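Local coordinates for protein beta-mannosidase (PDB 4CVU) that probably hydrolyses terminal beta-D-mannose residues from the non-reducing ends of mannosides, as a fungal member of glycoside hydrolase family 2, at residues A104-V118 with P128-S140. Sequence-based numbering, arbitrary orientation.
Sequences ATWLVFDGLDTYATV and PDNQFRQWFYDVS. With NA (sodium ion), chain B; NAG (2-acetamido-2-deoxy-beta-D-glucopyranose), chain C; MAN (alpha-D-mannopyranose), chain D; NAG (2-acetamido-2-deoxy-beta-D-glucopyranose), chain E.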
ATOM      1  N   ALA A 104      25.631 -38.031  27.135  1.00 65.93           N
ATOM      2  CA  ALA A 104      25.714 -36.593  27.357  1.00 63.71           C
ATOM      3  C   ALA A 104      24.778 -35.885  26.358  1.00 62.87           C
ATOM      4  O   ALA A 104      24.853 -36.135  25.152  1.00 59.89           O
ATOM      5  CB  ALA A 104      27.138 -36.095  27.185  1.00 60.55           C
ATOM      6  N   THR A 105      23.915 -35.008  26.876  1.00 60.78           N
ATOM      7  CA  THR A 105      22.965 -34.269  26.051  1.00 57.95           C
ATOM      8  C   THR A 105      23.350 -32.802  26.045  1.00 57.26           C
ATOM      9  O   THR A 105      23.346 -32.161  27.091  1.00 55.48           O
ATOM     10  CB  THR A 105      21.533 -34.420  26.595  1.00 59.85           C
ATOM     11  OG1 THR A 105      21.175 -35.811  26.652  1.00 62.38           O
ATOM     12  CG2 THR A 105      20.514 -33.697  25.701  1.00 57.55           C
ATOM     13  N   TRP A 106      23.651 -32.276  24.850  1.00 57.08           N
ATOM     14  CA  TRP A 106      24.033 -30.877  24.664  1.00 55.49           C
ATOM     15  C   TRP A 106      23.008 -30.088  23.836  1.00 52.98           C
ATOM     16  O   TRP A 106      22.396 -30.616  22.913  1.00 51.14           O
ATOM     17  CB  TRP A 106      25.387 -30.796  23.950  1.00 54.46           C
ATOM     18  CG  TRP A 106      26.535 -31.289  24.766  1.00 55.45           C
ATOM     19  CD1 TRP A 106      26.973 -32.586  24.869  1.00 57.64           C
ATOM     20  CD2 TRP A 106      27.404 -30.506  25.590  1.00 53.64           C
ATOM     21  NE1 TRP A 106      28.062 -32.656  25.706  1.00 55.07           N
ATOM     22  CE2 TRP A 106      28.348 -31.395  26.167  1.00 57.83           C
ATOM     23  CE3 TRP A 106      27.473 -29.147  25.908  1.00 53.05           C
ATOM     24  CZ2 TRP A 106      29.354 -30.958  27.041  1.00 55.47           C
ATOM     25  CZ3 TRP A 106      28.461 -28.702  26.753  1.00 55.22           C
ATOM     26  CH2 TRP A 106      29.398 -29.617  27.337  1.00 57.24           C
ATOM     27  N   LEU A 107      22.844 -28.819  24.191  1.00 52.20           N
ATOM     28  CA  LEU A 107      22.206 -27.839  23.310  1.00 51.82           C
ATOM     29  C   LEU A 107      23.317 -27.123  22.565  1.00 50.51           C
ATOM     30  O   LEU A 107      24.257 -26.611  23.177  1.00 49.17           O
ATOM     31  CB  LEU A 107      21.389 -26.821  24.110  1.00 50.93           C
ATOM     32  CG  LEU A 107      20.294 -27.364  25.023  1.00 51.77           C
ATOM     33  CD1 LEU A 107      19.612 -26.238  25.782  1.00 51.77           C
ATOM     34  CD2 LEU A 107      19.285 -28.155  24.221  1.00 51.72           C
ATOM     35  N   VAL A 108      23.211 -27.081  21.245  1.00 51.18           N
ATOM     36  CA  VAL A 108      24.159 -26.318  20.437  1.00 50.50           C
ATOM     37  C   VAL A 108      23.397 -25.271  19.638  1.00 47.28           C
ATOM     38  O   VAL A 108      22.530 -25.612  18.846  1.00 45.30           O
ATOM     39  CB  VAL A 108      24.986 -27.216  19.495  1.00 50.72           C
ATOM     40  CG1 VAL A 108      26.013 -26.382  18.743  1.00 49.96           C
ATOM     41  CG2 VAL A 108      25.707 -28.314  20.290  1.00 52.71           C
ATOM     42  N   PHE A 109      23.751 -24.007  19.861  1.00 45.11           N
ATOM     43  CA  PHE A 109      23.088 -22.859  19.224  1.00 45.41           C
ATOM     44  C   PHE A 109      24.085 -22.088  18.380  1.00 43.40           C
ATOM     45  O   PHE A 109      25.038 -21.506  18.904  1.00 43.59           O
ATOM     46  CB  PHE A 109      22.512 -21.913  20.281  1.00 45.13           C
ATOM     47  CG  PHE A 109      21.414 -22.513  21.123  1.00 45.25           C
ATOM     48  CD1 PHE A 109      20.176 -22.799  20.566  1.00 45.22           C
ATOM     49  CD2 PHE A 109      21.603 -22.746  22.479  1.00 46.09           C
ATOM     50  CE1 PHE A 109      19.146 -23.320  21.318  1.00 45.06           C
ATOM     51  CE2 PHE A 109      20.575 -23.273  23.252  1.00 46.14           C
ATOM     52  CZ  PHE A 109      19.353 -23.573  22.671  1.00 47.29           C
ATOM     53  N   ASP A 110      23.897 -22.099  17.071  1.00 43.93           N
ATOM     54  CA  ASP A 110      24.814 -21.374  16.196  1.00 43.38           C
ATOM     55  C   ASP A 110      24.567 -19.846  16.231  1.00 44.49           C
ATOM     56  O   ASP A 110      25.454 -19.055  15.832  1.00 42.71           O
ATOM     57  CB  ASP A 110      24.756 -21.900  14.764  1.00 44.35           C
ATOM     58  CG  ASP A 110      25.302 -23.307  14.635  1.00 44.85           C
ATOM     59  OD1 ASP A 110      25.760 -23.913  15.634  1.00 45.74           O
ATOM     60  OD2 ASP A 110      25.244 -23.833  13.526  1.00 47.06           O
ATOM     61  N   GLY A 111      23.408 -19.427  16.746  1.00 42.03           N
ATOM     62  CA  GLY A 111      23.182 -17.997  16.958  1.00 41.93           C
ATOM     63  C   GLY A 111      21.876 -17.669  17.654  1.00 42.13           C
ATOM     64  O   GLY A 111      20.804 -18.131  17.236  1.00 42.36           O
ATOM     65  N   LEU A 112      21.969 -16.887  18.731  1.00 40.38           N
ATOM     66  CA  LEU A 112      20.810 -16.414  19.448  1.00 41.97           C
ATOM     67  C   LEU A 112      20.939 -14.901  19.573  1.00 42.20           C
ATOM     68  O   LEU A 112      21.985 -14.394  19.929  1.00 41.34           O
ATOM     69  CB  LEU A 112      20.706 -17.051  20.831  1.00 42.91           C
ATOM     70  CG  LEU A 112      20.617 -18.578  20.873  1.00 43.74           C
ATOM     71  CD1 LEU A 112      20.893 -19.022  22.285  1.00 42.41           C
ATOM     72  CD2 LEU A 112      19.258 -19.094  20.378  1.00 43.58           C
ATOM     73  N   ASP A 113      19.858 -14.189  19.264  1.00 42.51           N
ATOM     74  CA  ASP A 113      19.890 -12.744  19.090  1.00 41.06           C
ATOM     75  C   ASP A 113      18.947 -12.122  20.082  1.00 41.34           C
ATOM     76  O   ASP A 113      17.728 -12.309  19.940  1.00 43.16           O
ATOM     77  CB  ASP A 113      19.433 -12.415  17.653  1.00 41.59           C
ATOM     78  CG  ASP A 113      19.511 -10.942  17.320  1.00 41.40           C
ATOM     79  OD1 ASP A 113      20.105 -10.125  18.059  1.00 41.43           O
ATOM     80  OD2 ASP A 113      18.991 -10.592  16.238  1.00 42.14           O
ATOM     81  N   THR A 114      19.441 -11.458  21.138  1.00 41.15           N
ATOM     82  CA  THR A 114      20.810 -11.541  21.669  1.00 41.59           C
ATOM     83  C   THR A 114      20.805 -12.020  23.169  1.00 42.50           C
ATOM     84  O   THR A 114      21.143 -13.160  23.455  1.00 42.16           O
ATOM     85  CB  THR A 114      21.544 -10.176  21.520  1.00 41.29           C
ATOM     86  OG1 THR A 114      21.835  -9.951  20.146  1.00 40.48           O
ATOM     87  CG2 THR A 114      22.854 -10.146  22.287  1.00 42.61           C
ATOM     88  N   TYR A 115      20.414 -11.135  24.101  1.00 42.28           N
ATOM     89  CA  TYR A 115      20.271 -11.486  25.517  1.00 40.88           C
ATOM     90  C   TYR A 115      19.105 -12.464  25.640  1.00 42.57           C
ATOM     91  O   TYR A 115      17.981 -12.151  25.234  1.00 42.65           O
ATOM     92  CB  TYR A 115      19.980 -10.283  26.398  1.00 41.44           C
ATOM     93  CG  TYR A 115      21.017  -9.169  26.422  1.00 41.67           C
ATOM     94  CD1 TYR A 115      22.199  -9.294  27.137  1.00 42.31           C
ATOM     95  CD2 TYR A 115      20.778  -7.973  25.774  1.00 39.50           C
ATOM     96  CE1 TYR A 115      23.140  -8.249  27.165  1.00 43.09           C
ATOM     97  CE2 TYR A 115      21.678  -6.922  25.826  1.00 40.00           C
ATOM     98  CZ  TYR A 115      22.868  -7.058  26.494  1.00 42.04           C
ATOM     99  OH  TYR A 115      23.770  -5.985  26.500  1.00 43.07           O
ATOM    100  N   ALA A 116      19.375 -13.646  26.185  1.00 43.15           N
ATOM    101  CA  ALA A 116      18.374 -14.704  26.290  1.00 44.42           C
ATOM    102  C   ALA A 116      18.539 -15.484  27.615  1.00 46.17           C
ATOM    103  O   ALA A 116      19.578 -15.451  28.268  1.00 45.46           O
ATOM    104  CB  ALA A 116      18.489 -15.642  25.109  1.00 44.21           C
ATOM    105  N   THR A 117      17.478 -16.163  27.999  1.00 46.16           N
ATOM    106  CA  THR A 117      17.518 -17.048  29.147  1.00 48.72           C
ATOM    107  C   THR A 117      17.047 -18.406  28.629  1.00 48.98           C
ATOM    108  O   THR A 117      15.893 -18.551  28.243  1.00 48.01           O
ATOM    109  CB  THR A 117      16.611 -16.526  30.280  1.00 48.37           C
ATOM    110  OG1 THR A 117      17.051 -15.226  30.682  1.00 46.18           O
ATOM    111  CG2 THR A 117      16.630 -17.464  31.497  1.00 51.40           C
ATOM    112  N   VAL A 118      17.953 -19.376  28.590  1.00 47.71           N
ATOM    113  CA  VAL A 118      17.636 -20.695  28.057  1.00 49.05           C
ATOM    114  C   VAL A 118      17.212 -21.606  29.210  1.00 50.39           C
ATOM    115  O   VAL A 118      17.908 -21.667  30.235  1.00 51.98           O
ATOM    116  CB  VAL A 118      18.860 -21.303  27.340  1.00 48.99           C
ATOM    117  CG1 VAL A 118      18.499 -22.636  26.696  1.00 49.61           C
ATOM    118  CG2 VAL A 118      19.419 -20.340  26.297  1.00 49.05           C
ATOM    119  N   PRO A 128      22.885 -16.576  27.389  1.00 47.22           N
ATOM    120  CA  PRO A 128      23.681 -16.032  26.282  1.00 47.00           C
ATOM    121  C   PRO A 128      23.549 -14.515  26.128  1.00 45.47           C
ATOM    122  O   PRO A 128      22.458 -13.955  26.322  1.00 45.83           O
ATOM    123  CB  PRO A 128      23.128 -16.738  25.031  1.00 46.65           C
ATOM    124  CG  PRO A 128      22.087 -17.700  25.472  1.00 47.56           C
ATOM    125  CD  PRO A 128      22.007 -17.686  26.970  1.00 46.94           C
ATOM    126  N   ASP A 129      24.643 -13.852  25.778  1.00 45.15           N
ATOM    127  CA  ASP A 129      24.605 -12.407  25.541  1.00 44.56           C
ATOM    128  C   ASP A 129      25.493 -11.940  24.392  1.00 42.68           C
ATOM    129  O   ASP A 129      26.160 -10.918  24.490  1.00 42.11           O
ATOM    130  CB  ASP A 129      24.977 -11.673  26.818  1.00 46.40           C
ATOM    131  CG  ASP A 129      26.386 -12.008  27.300  1.00 47.95           C
ATOM    132  OD1 ASP A 129      27.016 -12.958  26.777  1.00 44.57           O
ATOM    133  OD2 ASP A 129      26.850 -11.285  28.197  1.00 50.18           O
ATOM    134  N   ASN A 130      25.499 -12.702  23.307  1.00 41.66           N
ATOM    135  CA  ASN A 130      26.270 -12.337  22.116  1.00 42.29           C
ATOM    136  C   ASN A 130      25.655 -12.934  20.879  1.00 39.20           C
ATOM    137  O   ASN A 130      25.637 -14.150  20.694  1.00 40.47           O
ATOM    138  CB  ASN A 130      27.744 -12.776  22.247  1.00 41.43           C
ATOM    139  CG  ASN A 130      28.658 -12.077  21.237  1.00 42.03           C
ATOM    140  OD1 ASN A 130      28.316 -11.929  20.055  1.00 43.17           O
ATOM    141  ND2 ASN A 130      29.835 -11.675  21.683  1.00 42.17           N
ATOM    142  N   GLN A 131      25.159 -12.068  20.009  1.00 39.60           N
ATOM    143  CA  GLN A 131      24.602 -12.495  18.740  1.00 39.21           C
ATOM    144  C   GLN A 131      25.595 -13.305  17.915  1.00 39.33           C
ATOM    145  O   GLN A 131      25.198 -14.182  17.182  1.00 38.97           O
ATOM    146  CB  GLN A 131      24.181 -11.257  17.922  1.00 38.82           C
ATOM    147  CG  GLN A 131      23.526 -11.579  16.606  1.00 38.52           C
ATOM    148  CD  GLN A 131      23.000 -10.360  15.820  1.00 36.26           C
ATOM    149  OE1 GLN A 131      23.068  -9.197  16.234  1.00 36.19           O
ATOM    150  NE2 GLN A 131      22.530 -10.647  14.643  1.00 37.77           N
ATOM    151  N   PHE A 132      26.884 -12.967  18.020  1.00 38.73           N
ATOM    152  CA  PHE A 132      27.925 -13.457  17.128  1.00 38.18           C
ATOM    153  C   PHE A 132      28.673 -14.717  17.639  1.00 40.88           C
ATOM    154  O   PHE A 132      29.740 -15.039  17.093  1.00 39.89           O
ATOM    155  CB  PHE A 132      28.952 -12.328  16.904  1.00 37.52           C
ATOM    156  CG  PHE A 132      28.331 -11.004  16.564  1.00 38.63           C
ATOM    157  CD1 PHE A 132      27.373 -10.918  15.575  1.00 38.25           C
ATOM    158  CD2 PHE A 132      28.735  -9.850  17.210  1.00 40.05           C
ATOM    159  CE1 PHE A 132      26.788  -9.687  15.267  1.00 40.24           C
ATOM    160  CE2 PHE A 132      28.164  -8.614  16.906  1.00 40.97           C
ATOM    161  CZ  PHE A 132      27.205  -8.528  15.921  1.00 39.29           C
ATOM    162  N   ARG A 133      28.107 -15.419  18.639  1.00 41.19           N
ATOM    163  CA  ARG A 133      28.736 -16.611  19.252  1.00 41.87           C
ATOM    164  C   ARG A 133      27.894 -17.872  19.143  1.00 42.43           C
ATOM    165  O   ARG A 133      26.667 -17.823  19.178  1.00 40.16           O
ATOM    166  CB  ARG A 133      29.068 -16.376  20.736  1.00 41.25           C
ATOM    167  CG  ARG A 133      30.295 -15.518  20.941  1.00 40.70           C
ATOM    168  CD  ARG A 133      30.577 -15.209  22.381  1.00 42.00           C
ATOM    169  NE  ARG A 133      31.231 -16.305  23.116  1.00 40.83           N
ATOM    170  CZ  ARG A 133      31.498 -16.273  24.414  1.00 41.32           C
ATOM    171  NH1 ARG A 133      31.172 -15.206  25.137  1.00 42.41           N
ATOM    172  NH2 ARG A 133      32.094 -17.309  25.006  1.00 41.81           N
ATOM    173  N   GLN A 134      28.598 -19.003  19.018  1.00 42.52           N
ATOM    174  CA  GLN A 134      27.994 -20.315  19.115  1.00 43.63           C
ATOM    175  C   GLN A 134      27.965 -20.658  20.595  1.00 46.85           C
ATOM    176  O   GLN A 134      29.014 -20.601  21.275  1.00 47.45           O
ATOM    177  CB  GLN A 134      28.848 -21.338  18.378  1.00 46.29           C
ATOM    178  CG  GLN A 134      28.352 -22.777  18.421  1.00 46.90           C
ATOM    179  CD  GLN A 134      29.246 -23.691  17.599  1.00 47.10           C
ATOM    180  OE1 GLN A 134      30.465 -23.715  17.800  1.00 46.94           O
ATOM    181  NE2 GLN A 134      28.649 -24.468  16.689  1.00 45.23           N
ATOM    182  N   TRP A 135      26.779 -20.994  21.099  1.00 46.05           N
ATOM    183  CA  TRP A 135      26.630 -21.341  22.503  1.00 48.83           C
ATOM    184  C   TRP A 135      26.286 -22.816  22.616  1.00 49.56           C
ATOM    185  O   TRP A 135      25.537 -23.340  21.796  1.00 48.53           O
ATOM    186  CB  TRP A 135      25.527 -20.487  23.153  1.00 48.38           C
ATOM    187  CG  TRP A 135      25.770 -18.985  23.114  1.00 45.68           C
ATOM    188  CD1 TRP A 135      25.180 -18.077  22.261  1.00 46.22           C
ATOM    189  CD2 TRP A 135      26.629 -18.214  23.971  1.00 46.41           C
ATOM    190  NE1 TRP A 135      25.627 -16.807  22.538  1.00 44.56           N
ATOM    191  CE2 TRP A 135      26.517 -16.864  23.578  1.00 45.69           C
ATOM    192  CE3 TRP A 135      27.467 -18.529  25.047  1.00 47.22           C
ATOM    193  CZ2 TRP A 135      27.230 -15.842  24.207  1.00 46.19           C
ATOM    194  CZ3 TRP A 135      28.162 -17.504  25.667  1.00 48.34           C
ATOM    195  CH2 TRP A 135      28.042 -16.182  25.247  1.00 47.55           C
ATOM    196  N   PHE A 136      26.830 -23.478  23.640  1.00 50.92           N
ATOM    197  CA  PHE A 136      26.505 -24.877  23.929  1.00 50.89           C
ATOM    198  C   PHE A 136      26.406 -25.141  25.441  1.00 52.66           C
ATOM    199  O   PHE A 136      27.185 -24.628  26.225  1.00 49.22           O
ATOM    200  CB  PHE A 136      27.528 -25.812  23.307  1.00 52.66           C
ATOM    201  CG  PHE A 136      28.948 -25.370  23.513  1.00 51.83           C
ATOM    202  CD1 PHE A 136      29.533 -24.476  22.639  1.00 53.43           C
ATOM    203  CD2 PHE A 136      29.678 -25.831  24.581  1.00 53.52           C
ATOM    204  CE1 PHE A 136      30.828 -24.058  22.816  1.00 53.33           C
ATOM    205  CE2 PHE A 136      30.976 -25.412  24.772  1.00 55.62           C
ATOM    206  CZ  PHE A 136      31.548 -24.518  23.882  1.00 54.10           C
ATOM    207  N   TYR A 137      25.404 -25.932  25.820  1.00 53.37           N
ATOM    208  CA  TYR A 137      25.051 -26.145  27.212  1.00 54.09           C
ATOM    209  C   TYR A 137      24.779 -27.620  27.457  1.00 54.88           C
ATOM    210  O   TYR A 137      24.078 -28.264  26.692  1.00 54.49           O
ATOM    211  CB  TYR A 137      23.819 -25.317  27.580  1.00 53.99           C
ATOM    212  CG  TYR A 137      23.972 -23.829  27.323  1.00 53.33           C
ATOM    213  CD1 TYR A 137      24.820 -23.065  28.111  1.00 52.61           C
ATOM    214  CD2 TYR A 137      23.262 -23.188  26.300  1.00 52.06           C
ATOM    215  CE1 TYR A 137      24.986 -21.712  27.899  1.00 51.50           C
ATOM    216  CE2 TYR A 137      23.408 -21.826  26.081  1.00 51.68           C
ATOM    217  CZ  TYR A 137      24.282 -21.092  26.870  1.00 52.52           C
ATOM    218  OH  TYR A 137      24.447 -19.747  26.665  1.00 51.46           O
ATOM    219  N   ASP A 138      25.363 -28.150  28.527  1.00 57.17           N
ATOM    220  CA  ASP A 138      25.163 -29.545  28.915  1.00 58.79           C
ATOM    221  C   ASP A 138      23.876 -29.643  29.733  1.00 56.55           C
ATOM    222  O   ASP A 138      23.821 -29.158  30.854  1.00 59.72           O
ATOM    223  CB  ASP A 138      26.372 -30.040  29.718  1.00 58.91           C
ATOM    224  CG  ASP A 138      26.379 -31.564  29.909  1.00 63.43           C
ATOM    225  OD1 ASP A 138      25.293 -32.200  29.929  1.00 58.72           O
ATOM    226  OD2 ASP A 138      27.503 -32.116  30.044  1.00 62.64           O
ATOM    227  N   VAL A 139      22.849 -30.270  29.168  1.00 56.88           N
ATOM    228  CA  VAL A 139      21.547 -30.402  29.849  1.00 59.37           C
ATOM    229  C   VAL A 139      21.277 -31.817  30.384  1.00 60.60           C
ATOM    230  O   VAL A 139      20.120 -32.168  30.677  1.00 58.33           O
ATOM    231  CB  VAL A 139      20.348 -29.952  28.962  1.00 59.87           C
ATOM    232  CG1 VAL A 139      20.488 -28.485  28.584  1.00 58.68           C
ATOM    233  CG2 VAL A 139      20.211 -30.823  27.717  1.00 59.18           C
ATOM    234  N   SER A 140      22.333 -32.609  30.549  1.00 59.51           N
ATOM    235  CA  SER A 140      22.166 -34.003  30.960  1.00 61.98           C
ATOM    236  C   SER A 140      21.372 -34.140  32.252  1.00 61.87           C
ATOM    237  O   SER A 140      20.473 -34.981  32.347  1.00 63.97           O
ATOM    238  CB  SER A 140      23.530 -34.682  31.101  1.00 61.89           C
ATOM    239  OG  SER A 140      24.105 -34.885  29.824  1.00 61.89           O
TER
HETATM  240 NA    NA B1026      29.110 -11.545  29.455  1.00 48.11          NA
HETATM  241  C1  NAG C   1      13.512 -10.711  29.602  1.00 43.62           C
HETATM  242  C2  NAG C   1      13.161 -11.350  30.970  1.00 42.96           C
HETATM  243  C3  NAG C   1      14.346 -11.257  31.920  1.00 46.56           C
HETATM  244  C4  NAG C   1      15.642 -11.743  31.277  1.00 46.25           C
HETATM  245  C5  NAG C   1      15.839 -11.142  29.861  1.00 45.64           C
HETATM  246  C6  NAG C   1      17.042 -11.766  29.119  1.00 43.96           C
HETATM  247  C7  NAG C   1      10.807 -11.278  31.548  1.00 41.57           C
HETATM  248  C8  NAG C   1       9.652 -10.559  32.181  1.00 44.89           C
HETATM  249  N2  NAG C   1      12.004 -10.700  31.576  1.00 42.27           N
HETATM  250  O3  NAG C   1      14.047 -12.027  33.076  1.00 49.49           O
HETATM  251  O4  NAG C   1      16.720 -11.344  32.112  1.00 47.98           O
HETATM  252  O5  NAG C   1      14.676 -11.314  29.070  1.00 43.90           O
HETATM  253  O6  NAG C   1      16.785 -13.101  28.717  1.00 41.16           O
HETATM  254  O7  NAG C   1      10.620 -12.356  31.026  1.00 40.84           O
HETATM  255  C1  MAN D   6      26.307  -7.584  33.195  1.00 58.95           C
HETATM  256  C2  MAN D   6      27.022  -6.738  32.145  1.00 61.67           C
HETATM  257  C3  MAN D   6      26.491  -7.081  30.751  1.00 61.06           C
HETATM  258  C4  MAN D   6      26.571  -8.592  30.503  1.00 60.45           C
HETATM  259  C5  MAN D   6      25.821  -9.332  31.618  1.00 61.52           C
HETATM  260  C6  MAN D   6      25.896 -10.854  31.493  1.00 62.79           C
HETATM  261  O2  MAN D   6      28.418  -6.976  32.180  1.00 62.78           O
HETATM  262  O3  MAN D   6      27.250  -6.385  29.801  1.00 57.99           O
HETATM  263  O4  MAN D   6      26.031  -8.920  29.250  1.00 52.76           O
HETATM  264  O5  MAN D   6      26.368  -8.962  32.869  1.00 59.15           O
HETATM  265  O6  MAN D   6      24.965 -11.477  32.352  1.00 64.09           O
HETATM  266  C1  NAG E   2      17.502 -12.486  32.549  1.00 49.12           C
HETATM  267  C2  NAG E   2      18.885 -12.035  33.014  1.00 48.77           C
HETATM  268  C3  NAG E   2      19.723 -13.221  33.510  1.00 48.06           C
HETATM  269  C4  NAG E   2      18.939 -14.081  34.488  1.00 50.32           C
HETATM  270  C5  NAG E   2      17.569 -14.435  33.883  1.00 51.37           C
HETATM  271  C6  NAG E   2      16.728 -15.264  34.844  1.00 51.72           C
HETATM  272  C7  NAG E   2      19.817 -10.111  31.770  1.00 44.44           C
HETATM  273  C8  NAG E   2      19.241  -9.134  32.708  1.00 44.11           C
HETATM  274  N2  NAG E   2      19.611 -11.397  31.941  1.00 44.17           N
HETATM  275  O3  NAG E   2      20.934 -12.769  34.069  1.00 48.02           O
HETATM  276  O4  NAG E   2      19.699 -15.256  34.707  1.00 53.53           O
HETATM  277  O5  NAG E   2      16.868 -13.238  33.589  1.00 48.35           O
HETATM  278  O6  NAG E   2      16.441 -14.410  35.916  1.00 54.59           O
HETATM  279  O7  NAG E   2      20.464  -9.699  30.790  1.00 48.33           O
HETATM  280  O   HOH W   1      26.495 -16.257  15.557  1.00 42.36           O
HETATM  281  O   HOH W   2      24.489 -16.231  19.659  1.00 38.85           O
HETATM  282  O   HOH W   3      23.366 -14.428  22.523  1.00 41.57           O
HETATM  283  O   HOH W   4      19.988  -9.298  14.022  1.00 38.94           O
HETATM  284  O   HOH W   5      27.844 -13.259  29.819  1.00 45.95           O
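Trp106 lies across Asp138, its non-hydrogen-bonded partner in the antiparallel ladder of strands 104-109 and 135-138. Asp138 CB stands 3.8 Å from the centroid of the six-membered indole ring, a CH-pi contact over the face, while the same ring's CZ3 meets the edge of Phe136 at CD2, 3.8 Å away. With CG anti to the backbone N (chi1 -168°), Asp138 reaches forward with OD1 to the N-H two residues on, an Asx turn. There OD1 takes two bonds, from Ser140 N and, on its syn lone pair, from Ser140 OG; the serine hydroxyl in turn accepts from Thr105 N at 3.0 Å, nearly straight at 169°. Were Trp106 an alanine, the methylene of Asp138 would probably lose its cover and the edge of Phe136 its neighbour.

On the other face of the ladder Phe109 CE2 abuts the edge of Tyr137 at CD2 (4.1 Å), the two side chains crossing at about a right angle; just past the end of strand 135-138, Leu107 CD1 rests on Val139 CG1. Beyond the strands, Gln134 stretches out, CG anti to its backbone N (chi1 179°), and NE2 donates to Asp110 OD1 from above the carboxylate plane at 3.1 Å; Arg216 also salt-bridges that oxygen. Pro128 CG touches both Leu112 CD1 (3.7 Å) and Val118 CG2, its CB over one face of Trp135, whose opposite face carries Arg133 CB. Asp129 OD2 binds the sodium ion at 2.6 Å and accepts from O4 of a mannose of an attached glycan.

Within the galactose-binding-domain-like beta-sandwich, strand 135-138 edges a sheet in which strand 215-221 flanks 103-109 on the other side, while Leu107 and Phe109 pack against strand 152-156 of the facing sheet, to which Val118 itself belongs.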